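Local coordinates for 4'-phospho-dehydrooxetanocin synthase (Bacillus megaterium, PDB 5UL4), which catalyses the cobalamin-dependent radical SAM ring contraction of dAMP to an oxetane aldehyde, a step in the biosynthesis of the nucleoside analogue oxetanocin A, at residues A[471-476]-A[490-495]; A[539-544]-A[598-603]. All coordinates share one frame; numbering follows the deposited sequence.

Contact 1 (A[471-476]-A[490-495]). With SAM (S-adenosylmethionine), chain D.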
ATOM      1  N   ILE A 471      -3.126 -14.210  -4.116  1.00 28.39           N
ATOM      2  CA  ILE A 471      -1.849 -14.668  -3.543  1.00 28.96           C
ATOM      3  C   ILE A 471      -0.684 -14.104  -4.344  1.00 30.48           C
ATOM      4  O   ILE A 471      -0.733 -14.030  -5.574  1.00 31.81           O
ATOM      5  CB  ILE A 471      -1.738 -16.210  -3.430  1.00 29.16           C
ATOM      6  CG1 ILE A 471      -1.721 -16.896  -4.802  1.00 31.34           C
ATOM      7  CG2 ILE A 471      -2.844 -16.761  -2.522  1.00 30.29           C
ATOM      8  CD1 ILE A 471      -1.299 -18.387  -4.778  1.00 28.54           C
ATOM      9  N   GLY A 472       0.373 -13.704  -3.643  1.00 29.81           N
ATOM     10  CA  GLY A 472       1.615 -13.415  -4.327  1.00 31.25           C
ATOM     11  C   GLY A 472       2.307 -14.736  -4.644  1.00 27.27           C
ATOM     12  O   GLY A 472       2.250 -15.698  -3.870  1.00 28.72           O
ATOM     13  N   PHE A 473       2.917 -14.793  -5.821  1.00 29.99           N
ATOM     14  CA  PHE A 473       3.613 -16.008  -6.227  1.00 31.86           C
ATOM     15  C   PHE A 473       4.804 -15.608  -7.078  1.00 34.21           C
ATOM     16  O   PHE A 473       4.628 -14.960  -8.109  1.00 30.69           O
ATOM     17  CB  PHE A 473       2.685 -16.944  -6.993  1.00 28.94           C
ATOM     18  CG  PHE A 473       3.170 -18.371  -7.023  1.00 30.35           C
ATOM     19  CD1 PHE A 473       4.047 -18.802  -8.002  1.00 31.46           C
ATOM     20  CD2 PHE A 473       2.766 -19.274  -6.042  1.00 32.59           C
ATOM     21  CE1 PHE A 473       4.513 -20.110  -8.005  1.00 33.51           C
ATOM     22  CE2 PHE A 473       3.212 -20.583  -6.048  1.00 36.20           C
ATOM     23  CZ  PHE A 473       4.082 -21.005  -7.034  1.00 34.04           C
ATOM     24  N   ILE A 474       6.012 -15.974  -6.633  1.00 28.90           N
ATOM     25  CA  ILE A 474       7.240 -15.626  -7.338  1.00 29.74           C
ATOM     26  C   ILE A 474       7.820 -16.898  -7.938  1.00 26.44           C
ATOM     27  O   ILE A 474       8.583 -17.612  -7.281  1.00 30.21           O
ATOM     28  CB  ILE A 474       8.250 -14.948  -6.395  1.00 29.24           C
ATOM     29  CG1 ILE A 474       7.531 -13.872  -5.568  1.00 33.60           C
ATOM     30  CG2 ILE A 474       9.381 -14.351  -7.217  1.00 29.37           C
ATOM     31  CD1 ILE A 474       8.392 -13.302  -4.421  1.00 32.29           C
ATOM     32  N   MET A 475       7.446 -17.172  -9.176  1.00 28.13           N
ATOM     33  CA  MET A 475       7.758 -18.441  -9.822  1.00 32.82           C
ATOM     34  C   MET A 475       9.268 -18.639  -9.979  1.00 36.25           C
ATOM     35  O   MET A 475       9.809 -19.692  -9.620  1.00 33.92           O
ATOM     36  CB  MET A 475       7.039 -18.484 -11.168  1.00 27.14           C
ATOM     37  CG  MET A 475       7.457 -19.640 -12.102  1.00 32.99           C
ATOM     38  SD  MET A 475       7.052 -21.262 -11.406  1.00 37.34           S
ATOM     39  CE  MET A 475       5.259 -21.313 -11.584  1.00 37.46           C
ATOM     40  N   PHE A 476       9.964 -17.618 -10.472  1.00 36.15           N
ATOM     41  CA  PHE A 476      11.385 -17.686 -10.811  1.00 39.18           C
ATOM     42  C   PHE A 476      12.218 -16.902  -9.806  1.00 33.11           C
ATOM     43  O   PHE A 476      11.872 -15.771  -9.454  1.00 34.17           O
ATOM     44  CB  PHE A 476      11.634 -17.120 -12.212  1.00 33.45           C
ATOM     45  CG  PHE A 476      10.875 -17.816 -13.299  1.00 37.28           C
ATOM     46  CD1 PHE A 476      11.372 -18.979 -13.870  1.00 36.63           C
ATOM     47  CD2 PHE A 476       9.697 -17.274 -13.801  1.00 37.69           C
ATOM     48  CE1 PHE A 476      10.698 -19.622 -14.888  1.00 35.02           C
ATOM     49  CE2 PHE A 476       9.006 -17.918 -14.834  1.00 35.10           C
ATOM     50  CZ  PHE A 476       9.510 -19.091 -15.384  1.00 36.46           C
ATOM     51  N   LEU A 490       4.531 -25.667 -10.363  1.00 32.85           N
ATOM     52  CA  LEU A 490       3.432 -25.968 -11.279  1.00 37.21           C
ATOM     53  C   LEU A 490       2.450 -26.966 -10.677  1.00 37.10           C
ATOM     54  O   LEU A 490       1.231 -26.788 -10.799  1.00 35.47           O
ATOM     55  CB  LEU A 490       4.006 -26.505 -12.596  1.00 33.48           C
ATOM     56  CG  LEU A 490       4.819 -25.478 -13.371  1.00 32.27           C
ATOM     57  CD1 LEU A 490       5.609 -26.174 -14.480  1.00 39.83           C
ATOM     58  CD2 LEU A 490       3.883 -24.399 -13.969  1.00 34.98           C
ATOM     59  N   ASP A 491       2.957 -28.034 -10.033  1.00 36.27           N
ATOM     60  CA  ASP A 491       2.070 -28.983  -9.354  1.00 35.22           C
ATOM     61  C   ASP A 491       1.232 -28.288  -8.278  1.00 35.30           C
ATOM     62  O   ASP A 491       0.020 -28.525  -8.162  1.00 34.39           O
ATOM     63  CB  ASP A 491       2.867 -30.108  -8.699  1.00 35.44           C
ATOM     64  CG  ASP A 491       3.558 -31.016  -9.702  1.00 49.84           C
ATOM     65  OD1 ASP A 491       3.167 -31.046 -10.896  1.00 51.48           O
ATOM     66  OD2 ASP A 491       4.488 -31.722  -9.266  1.00 54.24           O
ATOM     67  N   PHE A 492       1.890 -27.488  -7.433  1.00 36.28           N
ATOM     68  CA  PHE A 492       1.188 -26.725  -6.402  1.00 33.25           C
ATOM     69  C   PHE A 492       0.068 -25.885  -7.004  1.00 33.13           C
ATOM     70  O   PHE A 492      -1.076 -25.912  -6.531  1.00 35.14           O
ATOM     71  CB  PHE A 492       2.186 -25.827  -5.677  1.00 33.52           C
ATOM     72  CG  PHE A 492       1.556 -24.881  -4.680  1.00 32.50           C
ATOM     73  CD1 PHE A 492       1.334 -25.283  -3.363  1.00 31.09           C
ATOM     74  CD2 PHE A 492       1.206 -23.586  -5.047  1.00 33.15           C
ATOM     75  CE1 PHE A 492       0.766 -24.410  -2.425  1.00 36.53           C
ATOM     76  CE2 PHE A 492       0.635 -22.704  -4.110  1.00 32.04           C
ATOM     77  CZ  PHE A 492       0.422 -23.121  -2.798  1.00 31.64           C
ATOM     78  N   LEU A 493       0.396 -25.112  -8.041  1.00 31.91           N
ATOM     79  CA  LEU A 493      -0.544 -24.182  -8.654  1.00 32.99           C
ATOM     80  C   LEU A 493      -1.710 -24.882  -9.345  1.00 31.86           C
ATOM     81  O   LEU A 493      -2.779 -24.276  -9.485  1.00 33.94           O
ATOM     82  CB  LEU A 493       0.185 -23.290  -9.650  1.00 32.36           C
ATOM     83  CG  LEU A 493       1.106 -22.240  -9.034  1.00 33.75           C
ATOM     84  CD1 LEU A 493       2.008 -21.699 -10.099  1.00 38.18           C
ATOM     85  CD2 LEU A 493       0.301 -21.095  -8.385  1.00 30.14           C
ATOM     86  N   GLU A 494      -1.538 -26.135  -9.744  1.00 33.07           N
ATOM     87  CA  GLU A 494      -2.599 -26.939 -10.335  1.00 39.90           C
ATOM     88  C   GLU A 494      -3.457 -27.656  -9.302  1.00 33.88           C
ATOM     89  O   GLU A 494      -4.457 -28.268  -9.680  1.00 37.80           O
ATOM     90  CB  GLU A 494      -1.997 -27.969 -11.321  1.00 38.18           C
ATOM     91  CG  GLU A 494      -1.502 -27.332 -12.608  1.00 35.25           C
ATOM     92  CD  GLU A 494      -0.542 -28.223 -13.406  1.00 38.72           C
ATOM     93  OE1 GLU A 494      -0.719 -29.457 -13.381  1.00 45.75           O
ATOM     94  OE2 GLU A 494       0.391 -27.685 -14.043  1.00 41.19           O
ATOM     95  N   ARG A 495      -3.128 -27.583  -8.013  1.00 33.18           N
ATOM     96  CA  ARG A 495      -3.941 -28.287  -7.024  1.00 32.97           C
ATOM     97  C   ARG A 495      -5.349 -27.711  -6.985  1.00 37.52           C
ATOM     98  O   ARG A 495      -5.535 -26.494  -7.007  1.00 36.76           O
ATOM     99  CB  ARG A 495      -3.289 -28.217  -5.644  1.00 34.82           C
ATOM    100  CG  ARG A 495      -2.023 -29.058  -5.607  1.00 36.70           C
ATOM    101  CD  ARG A 495      -1.440 -29.187  -4.237  1.00 45.88           C
ATOM    102  NE  ARG A 495      -2.372 -29.757  -3.274  1.00 49.12           N
ATOM    103  CZ  ARG A 495      -2.005 -30.185  -2.072  1.00 46.26           C
ATOM    104  NH1 ARG A 495      -0.736 -30.122  -1.712  1.00 49.35           N
ATOM    105  NH2 ARG A 495      -2.900 -30.666  -1.234  1.00 46.32           N
TER
HETATM  106  N   SAM D 803       4.327  -8.138   3.235  0.50 42.38           N
HETATM  107  CA  SAM D 803       3.066  -8.370   2.535  0.50 41.00           C
HETATM  108  C   SAM D 803       2.628  -9.744   2.998  0.50 35.74           C
HETATM  109  O   SAM D 803       3.273 -10.315   3.875  0.50 36.65           O
HETATM  110  OXT SAM D 803       1.636 -10.304   2.553  0.50 38.38           O
HETATM  111  CB  SAM D 803       3.213  -8.277   1.009  0.50 44.61           C
HETATM  112  CG  SAM D 803       2.203  -7.442   0.221  0.50 45.19           C
HETATM  113  SD  SAM D 803       2.826  -6.946  -1.425  0.50 61.06           S
HETATM  114  CE  SAM D 803       1.573  -7.459  -2.631  0.50 51.91           C
HETATM  115  C5' SAM D 803       4.147  -8.151  -1.659  0.50 44.07           C
HETATM  116  C4' SAM D 803       3.929  -9.192  -2.750  0.50 42.44           C
HETATM  117  O4' SAM D 803       4.568  -8.776  -3.936  0.50 39.96           O
HETATM  118  C3' SAM D 803       4.584 -10.495  -2.331  0.50 40.36           C
HETATM  119  O3' SAM D 803       3.629 -11.428  -1.901  0.50 39.63           O
HETATM  120  C2' SAM D 803       5.311 -10.989  -3.562  0.50 39.89           C
HETATM  121  O2' SAM D 803       4.552 -11.960  -4.234  0.50 33.02           O
HETATM  122  C1' SAM D 803       5.440  -9.767  -4.436  0.50 41.05           C
HETATM  123  N9  SAM D 803       6.832  -9.306  -4.307  0.50 39.42           N
HETATM  124  C8  SAM D 803       7.370  -8.603  -3.261  0.50 39.47           C
HETATM  125  N7  SAM D 803       8.681  -8.380  -3.515  0.50 37.68           N
HETATM  126  C5  SAM D 803       8.981  -8.948  -4.702  0.50 36.58           C
HETATM  127  C6  SAM D 803      10.152  -9.021  -5.424  0.50 37.26           C
HETATM  128  N6  SAM D 803      11.252  -8.457  -4.951  0.50 35.42           N
HETATM  129  N1  SAM D 803      10.160  -9.678  -6.636  0.50 41.13           N
HETATM  130  C2  SAM D 803       9.015 -10.257  -7.135  0.50 40.17           C
HETATM  131  N3  SAM D 803       7.848 -10.181  -6.405  0.50 39.30           N
HETATM  132  C4  SAM D 803       7.836  -9.535  -5.211  0.50 39.16           C
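Leu493 lays its isobutyl head over one face of the Phe473 ring, and this overlap is the tight part of the contact. Its CD2 is 3.9 Å from the ring centroid and only 15° off the normal, a CH-pi contact. Leu493 CD1 sits 3.6 Å from Phe473 CE1. A branched leucine suits the place because its two methyls spread across a flat face. CD1 serves a second partner as well: Met475 CE lies 3.6 Å from Leu493 CD1, brought there by a flexible chain bent at chi2 (64°) and chi3 (73°). On the other flank Phe492 and Phe473 slide past each other in opposite directions, with Phe473 CE2 3.7 Å from Phe492 CD2. Packing is slacker toward Leu490, whose CD2 is 4.1 Å from Met475 CE, and beyond Leu490 the surroundings become polar: Asp491 is exposed, while Glu494 forms a salt bridge with Lys642 of helix 620-648. Behind Phe473 the strand backs onto S-adenosylmethionine. Gly472, with no side chain, lets the backbone come close to the ribose, its CA 3.3 Å from SAM O2'. Strand 468-473 ends the sheet of the partial TIM barrel, beside strand 431-436, where backbone hydrogen bonds join Gly472 to Ile433 and Glu436; helix 484-493 packs on it between helix 452-464, touching Phe492, and helix 620-648, touching Met475 and Leu490.

Contact 2 (A[539-544]-A[598-603]). With SAM (S-adenosylmethionine), chain D; EDO (1,2-ethanediol), chain O; EDO (1,2-ethanediol), chain M.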
ATOM      1  N   TYR A 539       0.034 -12.134 -10.043  0.50 31.89           N
ATOM      2  CA  TYR A 539       0.787 -11.844 -11.261  0.50 32.05           C
ATOM      3  C   TYR A 539       1.401 -13.151 -11.730  0.50 34.54           C
ATOM      4  O   TYR A 539       2.268 -13.703 -11.047  0.50 31.09           O
ATOM      5  CB  TYR A 539       1.862 -10.787 -11.002  0.50 34.79           C
ATOM      6  CG  TYR A 539       2.598 -10.278 -12.226  0.50 37.03           C
ATOM      7  CD1 TYR A 539       3.670 -10.988 -12.764  0.50 37.68           C
ATOM      8  CD2 TYR A 539       2.250  -9.070 -12.818  0.50 37.87           C
ATOM      9  CE1 TYR A 539       4.355 -10.524 -13.870  0.50 36.50           C
ATOM     10  CE2 TYR A 539       2.936  -8.592 -13.932  0.50 41.04           C
ATOM     11  CZ  TYR A 539       3.986  -9.323 -14.452  0.50 34.10           C
ATOM     12  OH  TYR A 539       4.665  -8.836 -15.550  0.50 33.23           O
ATOM     13  N   MET A 540       0.951 -13.645 -12.879  1.00 32.40           N
ATOM     14  CA  MET A 540       1.414 -14.940 -13.367  1.00 32.28           C
ATOM     15  C   MET A 540       2.856 -14.873 -13.870  1.00 31.77           C
ATOM     16  O   MET A 540       3.307 -13.861 -14.409  1.00 33.42           O
ATOM     17  CB  MET A 540       0.493 -15.427 -14.476  1.00 40.67           C
ATOM     18  CG  MET A 540      -0.933 -15.629 -14.023  1.00 38.91           C
ATOM     19  SD  MET A 540      -1.178 -17.177 -13.162  1.00 39.43           S
ATOM     20  CE  MET A 540      -0.974 -18.298 -14.552  1.00 39.10           C
ATOM     21  N   LEU A 541       3.589 -15.979 -13.673  1.00 35.07           N
ATOM     22  CA  LEU A 541       4.936 -16.140 -14.220  1.00 30.88           C
ATOM     23  C   LEU A 541       5.907 -15.086 -13.700  1.00 32.74           C
ATOM     24  O   LEU A 541       6.811 -14.663 -14.425  1.00 36.14           O
ATOM     25  CB  LEU A 541       4.914 -16.112 -15.753  1.00 29.91           C
ATOM     26  CG  LEU A 541       3.901 -17.038 -16.425  1.00 32.29           C
ATOM     27  CD1 LEU A 541       3.886 -16.807 -17.945  1.00 34.11           C
ATOM     28  CD2 LEU A 541       4.188 -18.471 -16.112  1.00 33.59           C
ATOM     29  N   ALA A 542       5.727 -14.632 -12.459  1.00 32.54           N
ATOM     30  CA  ALA A 542       6.545 -13.548 -11.937  1.00 34.16           C
ATOM     31  C   ALA A 542       7.962 -14.021 -11.602  1.00 33.47           C
ATOM     32  O   ALA A 542       8.178 -15.173 -11.208  1.00 33.06           O
ATOM     33  CB  ALA A 542       5.908 -12.937 -10.690  1.00 33.81           C
ATOM     34  N   SER A 543       8.911 -13.087 -11.704  1.00 34.00           N
ATOM     35  CA  SER A 543      10.314 -13.307 -11.361  1.00 38.16           C
ATOM     36  C   SER A 543      10.752 -12.427 -10.202  1.00 35.10           C
ATOM     37  O   SER A 543      10.270 -11.296 -10.026  1.00 36.02           O
ATOM     38  CB  SER A 543      11.241 -13.025 -12.557  1.00 34.63           C
ATOM     39  OG  SER A 543      11.096 -14.015 -13.544  1.00 36.12           O
ATOM     40  N   MET A 544      11.709 -12.940  -9.424  1.00 35.08           N
ATOM     41  CA  MET A 544      12.219 -12.204  -8.275  1.00 33.78           C
ATOM     42  C   MET A 544      12.846 -10.873  -8.679  1.00 32.51           C
ATOM     43  O   MET A 544      13.615 -10.793  -9.640  1.00 40.05           O
ATOM     44  CB  MET A 544      13.264 -13.043  -7.534  1.00 38.00           C
ATOM     45  CG  MET A 544      13.908 -12.307  -6.366  1.00 35.28           C
ATOM     46  SD  MET A 544      12.766 -12.042  -5.018  1.00 41.63           S
ATOM     47  CE  MET A 544      12.582 -13.715  -4.419  1.00 38.24           C
ATOM     48  N   GLN A 598       8.696 -13.219 -19.554  1.00 35.09           N
ATOM     49  CA  GLN A 598       8.516 -11.778 -19.670  1.00 37.02           C
ATOM     50  C   GLN A 598       8.155 -11.378 -21.094  1.00 39.05           C
ATOM     51  O   GLN A 598       7.323 -10.485 -21.298  1.00 34.29           O
ATOM     52  CB  GLN A 598       9.766 -11.019 -19.238  1.00 35.40           C
ATOM     53  CG  GLN A 598       9.553  -9.525 -19.285  1.00 40.60           C
ATOM     54  CD  GLN A 598       8.472  -9.095 -18.298  1.00 48.88           C
ATOM     55  OE1 GLN A 598       8.574  -9.370 -17.101  1.00 44.47           O
ATOM     56  NE2 GLN A 598       7.426  -8.444 -18.797  1.00 41.59           N
ATOM     57  N   MET A 599       8.782 -12.011 -22.094  1.00 35.69           N
ATOM     58  CA  MET A 599       8.447 -11.715 -23.487  1.00 35.33           C
ATOM     59  C   MET A 599       7.019 -12.134 -23.817  1.00 35.18           C
ATOM     60  O   MET A 599       6.309 -11.428 -24.544  1.00 39.13           O
ATOM     61  CB  MET A 599       9.437 -12.424 -24.424  1.00 36.13           C
ATOM     62  CG  MET A 599      10.856 -11.973 -24.199  1.00 36.61           C
ATOM     63  SD  MET A 599      12.056 -12.817 -25.272  1.00 46.55           S
ATOM     64  CE  MET A 599      12.142 -11.612 -26.577  1.00 52.65           C
ATOM     65  N   TRP A 600       6.592 -13.287 -23.313  1.00 33.39           N
ATOM     66  CA  TRP A 600       5.196 -13.689 -23.432  1.00 35.57           C
ATOM     67  C   TRP A 600       4.265 -12.602 -22.905  1.00 39.84           C
ATOM     68  O   TRP A 600       3.331 -12.177 -23.589  1.00 35.44           O
ATOM     69  CB  TRP A 600       4.983 -14.986 -22.672  1.00 32.05           C
ATOM     70  CG  TRP A 600       3.575 -15.490 -22.643  1.00 35.80           C
ATOM     71  CD1 TRP A 600       2.641 -15.299 -21.646  1.00 37.18           C
ATOM     72  CD2 TRP A 600       2.938 -16.295 -23.637  1.00 34.24           C
ATOM     73  NE1 TRP A 600       1.472 -15.948 -21.970  1.00 34.33           N
ATOM     74  CE2 TRP A 600       1.628 -16.562 -23.185  1.00 35.44           C
ATOM     75  CE3 TRP A 600       3.353 -16.830 -24.861  1.00 38.89           C
ATOM     76  CZ2 TRP A 600       0.733 -17.329 -23.921  1.00 38.25           C
ATOM     77  CZ3 TRP A 600       2.465 -17.595 -25.580  1.00 37.84           C
ATOM     78  CH2 TRP A 600       1.171 -17.841 -25.111  1.00 36.05           C
ATOM     79  N   ILE A 601       4.528 -12.129 -21.688  1.00 35.47           N
ATOM     80  CA  ILE A 601       3.703 -11.077 -21.092  1.00 34.28           C
ATOM     81  C   ILE A 601       3.708  -9.824 -21.963  1.00 37.78           C
ATOM     82  O   ILE A 601       2.654  -9.248 -22.255  1.00 36.09           O
ATOM     83  CB  ILE A 601       4.188 -10.785 -19.664  1.00 33.33           C
ATOM     84  CG1 ILE A 601       3.883 -11.991 -18.776  1.00 30.70           C
ATOM     85  CG2 ILE A 601       3.554  -9.479 -19.110  1.00 32.53           C
ATOM     86  CD1 ILE A 601       4.597 -11.968 -17.422  1.00 33.35           C
ATOM     87  N   ASP A 602       4.887  -9.404 -22.424  1.00 38.01           N
ATOM     88  CA  ASP A 602       4.963  -8.222 -23.273  1.00 36.81           C
ATOM     89  C   ASP A 602       4.166  -8.416 -24.563  1.00 38.63           C
ATOM     90  O   ASP A 602       3.527  -7.478 -25.049  1.00 37.24           O
ATOM     91  CB  ASP A 602       6.421  -7.892 -23.593  1.00 42.36           C
ATOM     92  CG  ASP A 602       7.190  -7.378 -22.381  1.00 41.66           C
ATOM     93  OD1 ASP A 602       6.556  -7.043 -21.347  1.00 41.28           O
ATOM     94  OD2 ASP A 602       8.434  -7.293 -22.476  1.00 44.94           O
ATOM     95  N   SER A 603       4.177  -9.630 -25.109  1.00 35.58           N
ATOM     96  CA  SER A 603       3.525  -9.882 -26.391  1.00 40.79           C
ATOM     97  C   SER A 603       2.004  -9.875 -26.294  1.00 37.78           C
ATOM     98  O   SER A 603       1.332  -9.643 -27.308  1.00 34.83           O
ATOM     99  CB  SER A 603       3.999 -11.215 -26.971  1.00 37.36           C
ATOM    100  OG  SER A 603       3.535 -12.315 -26.204  1.00 42.56           O
TER
HETATM  101  N   SAM D 803       4.327  -8.138   3.235  0.50 42.38           N
HETATM  102  CA  SAM D 803       3.066  -8.370   2.535  0.50 41.00           C
HETATM  103  C   SAM D 803       2.628  -9.744   2.998  0.50 35.74           C
HETATM  104  O   SAM D 803       3.273 -10.315   3.875  0.50 36.65           O
HETATM  105  OXT SAM D 803       1.636 -10.304   2.553  0.50 38.38           O
HETATM  106  CB  SAM D 803       3.213  -8.277   1.009  0.50 44.61           C
HETATM  107  CG  SAM D 803       2.203  -7.442   0.221  0.50 45.19           C
HETATM  108  SD  SAM D 803       2.826  -6.946  -1.425  0.50 61.06           S
HETATM  109  CE  SAM D 803       1.573  -7.459  -2.631  0.50 51.91           C
HETATM  110  C5' SAM D 803       4.147  -8.151  -1.659  0.50 44.07           C
HETATM  111  C4' SAM D 803       3.929  -9.192  -2.750  0.50 42.44           C
HETATM  112  O4' SAM D 803       4.568  -8.776  -3.936  0.50 39.96           O
HETATM  113  C3' SAM D 803       4.584 -10.495  -2.331  0.50 40.36           C
HETATM  114  O3' SAM D 803       3.629 -11.428  -1.901  0.50 39.63           O
HETATM  115  C2' SAM D 803       5.311 -10.989  -3.562  0.50 39.89           C
HETATM  116  O2' SAM D 803       4.552 -11.960  -4.234  0.50 33.02           O
HETATM  117  C1' SAM D 803       5.440  -9.767  -4.436  0.50 41.05           C
HETATM  118  N9  SAM D 803       6.832  -9.306  -4.307  0.50 39.42           N
HETATM  119  C8  SAM D 803       7.370  -8.603  -3.261  0.50 39.47           C
HETATM  120  N7  SAM D 803       8.681  -8.380  -3.515  0.50 37.68           N
HETATM  121  C5  SAM D 803       8.981  -8.948  -4.702  0.50 36.58           C
HETATM  122  C6  SAM D 803      10.152  -9.021  -5.424  0.50 37.26           C
HETATM  123  N6  SAM D 803      11.252  -8.457  -4.951  0.50 35.42           N
HETATM  124  N1  SAM D 803      10.160  -9.678  -6.636  0.50 41.13           N
HETATM  125  C2  SAM D 803       9.015 -10.257  -7.135  0.50 40.17           C
HETATM  126  N3  SAM D 803       7.848 -10.181  -6.405  0.50 39.30           N
HETATM  127  C4  SAM D 803       7.836  -9.535  -5.211  0.50 39.16           C
HETATM  128  C1  EDO O 814       1.789 -19.736 -12.897  1.00 43.38           C
HETATM  129  O1  EDO O 814       0.543 -20.422 -12.709  1.00 44.02           O
HETATM  130  C2  EDO O 814       1.902 -18.680 -11.804  1.00 41.08           C
HETATM  131  O2  EDO O 814       3.209 -18.125 -11.857  1.00 35.75           O
HETATM  132  C1  EDO M 812      -3.354 -12.243 -15.011  1.00 51.77           C
HETATM  133  O1  EDO M 812      -3.492 -13.441 -15.804  1.00 43.94           O
HETATM  134  C2  EDO M 812      -2.269 -12.411 -13.939  1.00 51.40           C
HETATM  135  O2  EDO M 812      -0.937 -12.276 -14.477  1.00 38.17           O
HETATM  136  O   HOH W   1       7.423 -10.924 -15.285  1.00 56.14           O
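Ile601 pushes its CD1 methyl against the outer end of Tyr539, obliquely to the ring, 3.6 Å from Tyr539 OH and 3.8 Å from CE1 of the same ring. Tyr539 is modelled in two conformers, and these contacts hold for one of them. It opens a type II beta turn, Tyr539 to Ala542, which rests on helix 588-616 of the C-terminal helix bundle. The tyrosine reaches the helix because its CG stands anti to the backbone N (chi1 -173°), and a ring with a polar tip suits the solvent-exposed border of the contact, where a water donates to Gln598 OE1 at 2.7 Å and makes a weak bond to Tyr539 OH. The turn's backbone takes part too, with Met540 O 3.8 Å from Ile601 CD1. Leu541 has the positive phi (61°) that the third position of a type II turn requires, and its branched apolar chain faces the helix. Leu541 CD1 comes within 4.2 Å of Trp600 CD1, an oblique apolar touch on an indole otherwise held in the bundle, where Trp600 NE1 is bonded to Ser637. Farther along, the loop reaches the cosubstrate S-adenosylmethionine: Ser543 O is 3.3 Å from SAM C2. Two turn amides bind 1,2-ethanediol, probably from the crystallisation liquor; Met540 N meets O2 of one molecule at 2.8 Å, with an almost straight angle of 176° at the hydrogen.

Following the chain from its N terminus, contact 1 comes first: strand 468-473 runs out, a ten-residue connection (474-483) follows, and helix 484-493 packs back on the strand. Contact 2 opens only after this loop has closed, and spans 53 residues between 539-544 and 598-603, so the two lie in series, neither nesting nor crossing. In space they adjoin, their centres about 13 Å apart. Phe476 probably forms two backbone hydrogen bonds with the one segment 539-544, its O to Met544 N (2.8 Å) and its N to Ala542 O (3.1 Å). Together the two contacts join the barrel's edge strand to the C-terminal helix bundle, beside the S-adenosylmethionine that both touch.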